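Local coordinates for carboxymuconolactone decarboxylase family protein (Methanocaldococcus jannaschii, PDB 3D7I) that possibly takes part in oxygen detoxification, perhaps through a peroxiredoxin-like oxidoreductase activity, at the interface of chains A and B and the interface of chains A and C. Numbering follows the deposited sequence. Chains: chain A/B/C, carboxymuconolactone decarboxylase family protein.

Contact 1: the interface of chains A and B. Residues chain A 32-33, 35-37, 44; chain B 81, 84.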
# COMPACT_ATOMS: atom_id res chain seq x y z
N THR A 32 -6.21 -24.54 -5.78
CA THR A 32 -6.63 -24.13 -7.11
C THR A 32 -5.75 -23.03 -7.66
O THR A 32 -5.39 -23.05 -8.84
CB THR A 32 -8.12 -23.70 -7.11
OG1 THR A 32 -8.91 -24.82 -6.64
CG2 THR A 32 -8.58 -23.28 -8.50
N VAL A 33 -5.37 -22.07 -6.81
CA VAL A 33 -4.46 -21.00 -7.24
C VAL A 33 -3.17 -21.59 -7.76
O VAL A 33 -2.68 -21.19 -8.83
CB VAL A 33 -4.17 -20.04 -6.07
CG1 VAL A 33 -2.82 -19.28 -6.24
CG2 VAL A 33 -5.35 -19.02 -5.88
N THR A 35 -2.63 -24.55 -9.01
CA THR A 35 -2.84 -25.48 -10.11
C THR A 35 -3.05 -24.62 -11.35
O THR A 35 -4.16 -24.34 -11.77
CB THR A 35 -4.02 -26.42 -9.84
OG1 THR A 35 -3.77 -27.13 -8.61
CG2 THR A 35 -4.15 -27.46 -10.99
N GLY A 36 -1.94 -24.18 -11.90
CA GLY A 36 -1.92 -23.27 -13.03
C GLY A 36 -2.26 -23.99 -14.30
O GLY A 36 -2.13 -25.22 -14.39
N LYS A 37 -2.73 -23.24 -15.28
CA LYS A 37 -3.01 -23.81 -16.60
C LYS A 37 -1.71 -24.12 -17.33
O LYS A 37 -1.66 -25.11 -18.04
CB LYS A 37 -3.85 -22.84 -17.43
CG LYS A 37 -5.21 -22.62 -16.89
CD LYS A 37 -6.11 -23.83 -17.06
CE LYS A 37 -6.39 -24.11 -18.52
NZ LYS A 37 -7.36 -25.24 -18.66
N GLN A 44 4.98 -20.01 -9.85
CA GLN A 44 3.95 -19.37 -9.01
C GLN A 44 4.42 -19.02 -7.58
O GLN A 44 4.10 -17.93 -7.05
CB GLN A 44 2.71 -20.24 -8.99
CG GLN A 44 1.96 -20.27 -10.30
CD GLN A 44 0.67 -21.02 -10.14
OE1 GLN A 44 0.68 -22.17 -9.72
NE2 GLN A 44 -0.46 -20.36 -10.44
N ASP B 81 -2.42 -17.21 -14.79
CA ASP B 81 -1.75 -18.02 -13.77
C ASP B 81 -1.03 -17.14 -12.77
O ASP B 81 -0.97 -17.46 -11.59
CB ASP B 81 -0.76 -19.01 -14.37
CG ASP B 81 -1.42 -20.21 -15.06
OD1 ASP B 81 -2.64 -20.43 -14.86
OD2 ASP B 81 -0.69 -20.91 -15.78
N ARG B 84 -3.79 -15.67 -10.52
CA ARG B 84 -4.19 -16.61 -9.46
C ARG B 84 -3.43 -16.31 -8.17
O ARG B 84 -4.00 -16.22 -7.09
CB ARG B 84 -3.96 -18.05 -9.91
CG ARG B 84 -4.86 -18.55 -10.97
CD ARG B 84 -4.54 -20.02 -11.29
NE ARG B 84 -5.34 -20.39 -12.43
CZ ARG B 84 -6.34 -21.26 -12.46
NH1 ARG B 84 -6.63 -22.10 -11.43
NH2 ARG B 84 -6.97 -21.41 -13.60
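B:Arg84 reaches straight out to the end of an A-chain helix and donates a hydrogen bond to the backbone carbonyl of A:Thr32. B:Arg84 NH1 lies 3.0 Å from A:Thr32 O. The carbonyl is close to the guanidinium plane, but NH1 itself sits above the carbonyl plane. The arginine chain is extended from CG to NE (chi2 -178°, chi3 -173°), which carries the guanidinium past A:Val33 toward A:Thr35. On the way, B:Arg84 CD passes 3.3 Å from A:Val33 O. The methyls of A:Val33 rest against the arginine's own carbonyl oxygen. One turn earlier on the same helix, B:Asp81 takes the backbone N-H of A:Lys37. B:Asp81 OD1 is 2.8 Å from A:Lys37 N and is met on the syn side, 26° out of the carboxylate plane. Within chain B, B:Asp81 OD1 also forms a loose salt bridge with B:Arg84 NE at 3.6 Å, which may steady the arginine. A:Gln44 NE2 joins the chains through B:Asp81 O and also binds A:Val33 O. An alanine in place of B:Arg84 would probably leave A:Thr32 O without this donor and open a gap beside A:Val33. The site lies where helix 76-90 of B packs against the end of helix 20-33 of A, the loop after it, and helix 41-53.

Contact 2: the interface of chains A and C. Residues chain A 57, 59; chain C 93, 97.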
# COMPACT_ATOMS: atom_id res chain seq x y z
N ASP A 57 5.12 -6.74 5.44
CA ASP A 57 4.93 -7.78 6.43
C ASP A 57 6.15 -8.72 6.40
O ASP A 57 6.24 -9.60 5.56
CB ASP A 57 3.61 -8.56 6.17
CG ASP A 57 3.35 -9.66 7.21
OD1 ASP A 57 4.15 -9.79 8.18
OD2 ASP A 57 2.33 -10.37 7.07
N VAL A 59 6.79 -11.19 8.37
CA VAL A 59 6.45 -12.58 8.66
C VAL A 59 6.05 -13.31 7.42
O VAL A 59 6.47 -14.45 7.20
CB VAL A 59 5.31 -12.68 9.72
CG1 VAL A 59 4.73 -14.11 9.75
CG2 VAL A 59 5.86 -12.27 11.09
N PRO C 93 -1.99 -13.19 3.38
CA PRO C 93 -1.03 -12.65 4.37
C PRO C 93 -1.66 -11.76 5.44
O PRO C 93 -1.38 -11.92 6.65
CB PRO C 93 -0.02 -11.89 3.50
CG PRO C 93 -0.07 -12.60 2.20
CD PRO C 93 -1.51 -12.97 2.00
N LYS C 97 -1.99 -12.98 9.47
CA LYS C 97 -1.32 -12.14 10.46
C LYS C 97 -2.33 -11.67 11.49
O LYS C 97 -2.09 -11.76 12.70
CB LYS C 97 -0.66 -10.93 9.77
CG LYS C 97 0.06 -9.96 10.71
CD LYS C 97 0.89 -8.92 9.94
CE LYS C 97 2.12 -8.49 10.74
NZ LYS C 97 3.18 -9.53 10.71
O HOH W 1 1.19 -12.76 7.31
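A helix N-cap of the carboxymuconolactone decarboxylase fold meets a neighbouring subunit here. A:Asp57 stands just before helix 58-72, and C:Lys97 comes from helix 92-104 of chain C. The aspartate caps its own helix: A:Val59 N donates to A:Asp57 OD1 at 3.0 Å. The same oxygen accepts from the lysine ammonium, with C:Lys97 NZ 2.7 Å from A:Asp57 OD1. This is a hydrogen bond and a salt bridge together. The two donors come from opposite faces of the carboxylate. Each stands nearly 50° out of its plane, so OD1 is gripped from both sides. The two side chains approach from opposite directions. The outer part of the lysine then runs over one face of the carboxylate, with C:Lys97 CD 3.5 Å from A:Asp57 OD2. The lysine leaves its helix with CG anti to the backbone N (chi1 179°). It bends at chi3 and chi4 (chi4 76°), and these turns bring NZ round to OD1. Beside the ammonium, A:Val59 CG2 makes a looser contact with C:Lys97 NZ at 3.8 Å. The second carboxylate oxygen is linked to chain C through water 1. That water is 2.7 Å from A:Asp57 OD2 and 2.8 Å from C:Pro93 O, a carbonyl in the first turn of helix 92-104.

Contact 3: the interface of chains A and B. Residues chain A 46, 77-78, 81; chain B 38-39.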
# COMPACT_ATOMS: atom_id res chain seq x y z
N LEU A 46 7.54 -18.41 -6.70
CA LEU A 46 8.48 -17.28 -6.85
C LEU A 46 7.73 -15.95 -7.02
O LEU A 46 8.12 -14.93 -6.44
CB LEU A 46 9.43 -17.55 -8.03
CG LEU A 46 10.43 -18.69 -7.82
CD1 LEU A 46 11.01 -19.11 -9.17
CD2 LEU A 46 11.52 -18.32 -6.80
N GLU A 77 20.05 -17.74 -4.09
CA GLU A 77 20.28 -16.94 -5.31
C GLU A 77 19.01 -16.84 -6.15
O GLU A 77 18.78 -15.78 -6.71
CB GLU A 77 21.52 -17.36 -6.15
CG GLU A 77 21.32 -18.50 -7.02
CD GLU A 77 22.51 -18.80 -7.92
OE1 GLU A 77 23.56 -18.12 -7.84
OE2 GLU A 77 22.36 -19.77 -8.67
N GLU A 78 18.17 -17.87 -6.19
CA GLU A 78 16.90 -17.79 -6.92
C GLU A 78 15.99 -16.75 -6.29
O GLU A 78 15.36 -15.95 -6.99
CB GLU A 78 16.20 -19.15 -7.00
CG GLU A 78 16.89 -20.18 -7.85
CD GLU A 78 16.12 -21.49 -7.89
OE1 GLU A 78 15.65 -21.94 -6.82
OE2 GLU A 78 15.96 -22.06 -8.99
N ASP A 81 17.09 -13.29 -7.20
CA ASP A 81 16.65 -12.93 -8.55
C ASP A 81 15.23 -12.38 -8.51
O ASP A 81 14.90 -11.48 -9.28
CB ASP A 81 16.70 -14.12 -9.51
CG ASP A 81 18.12 -14.48 -9.96
OD1 ASP A 81 19.05 -13.69 -9.74
OD2 ASP A 81 18.25 -15.58 -10.53
N THR B 38 20.10 -17.05 -11.90
CA THR B 38 19.48 -18.37 -12.15
C THR B 38 18.18 -18.24 -12.93
O THR B 38 17.94 -18.96 -13.87
CB THR B 38 19.13 -19.11 -10.82
OG1 THR B 38 20.32 -19.60 -10.21
CG2 THR B 38 18.16 -20.29 -11.06
N LEU B 39 17.29 -17.35 -12.47
CA LEU B 39 16.01 -17.23 -13.10
C LEU B 39 16.14 -16.55 -14.45
O LEU B 39 16.92 -15.62 -14.59
CB LEU B 39 15.04 -16.42 -12.22
CG LEU B 39 14.75 -17.00 -10.84
CD1 LEU B 39 13.64 -16.12 -10.16
CD2 LEU B 39 14.34 -18.47 -10.94
O HOH W 2 20.27 -21.57 -7.76
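The carboxylate of A:Asp81 takes two successive backbone N-H groups of chain B on a single oxygen. A:Asp81 OD2 accepts from B:Thr38 N at 2.7 Å with its syn lone pair. B:Leu39 N reaches the same A:Asp81 OD2 at 2.8 Å on the anti side, 23° out of the carboxylate plane. Helix 76-90 of this carboxymuconolactone decarboxylase family protein thus holds the loop before helix 41-53 of its partner. A second carboxylate, that of A:Glu77, meets the threonine hydroxyl. A:Glu77 OE2 lies 2.6 Å from B:Thr38 OG1, a short hydrogen bond in which the hydroxyl can donate. The glutamate's first torsion (chi1 81°) sets A:Glu77 CG in the cleft flanked by its backbone N and C, and the chain beyond is extended, crossing the threonine at about a right angle. Water 2 bridges the same two oxygens. The threonine methyl turns the other way, with B:Thr38 CG2 packed 3.4 Å from A:Glu78 CG. B:Leu39 packs against the A:Asp81 methylene, with B:Leu39 CD1 3.7 Å from A:Asp81 CB. Its other methyl faces A:Leu46 tip to tip, with B:Leu39 CD2 3.8 Å from A:Leu46 CD1.

Contacts 1 and 3 belong to one two-fold A–B interface, and their C-alpha centres are about 20 Å apart. Both use Asp81 of helix 76-90 and the loop before helix 41-53, with the chains exchanged. Taken with its twin, each Asp81 carboxylate therefore receives the backbone N-H groups of Lys37, Thr38 and Leu39 of the partner. Contact 2 is a patch of a separate A–C interface, where the start of helix 58-72 and the residue before it meet helix 92-104. Its C-alpha centre lies about 21 Å from that of contact 1 and about 22 Å from that of contact 3. Chain A thus meets two neighbours in the six-chain assembly, whose biological standing the structure alone does not show.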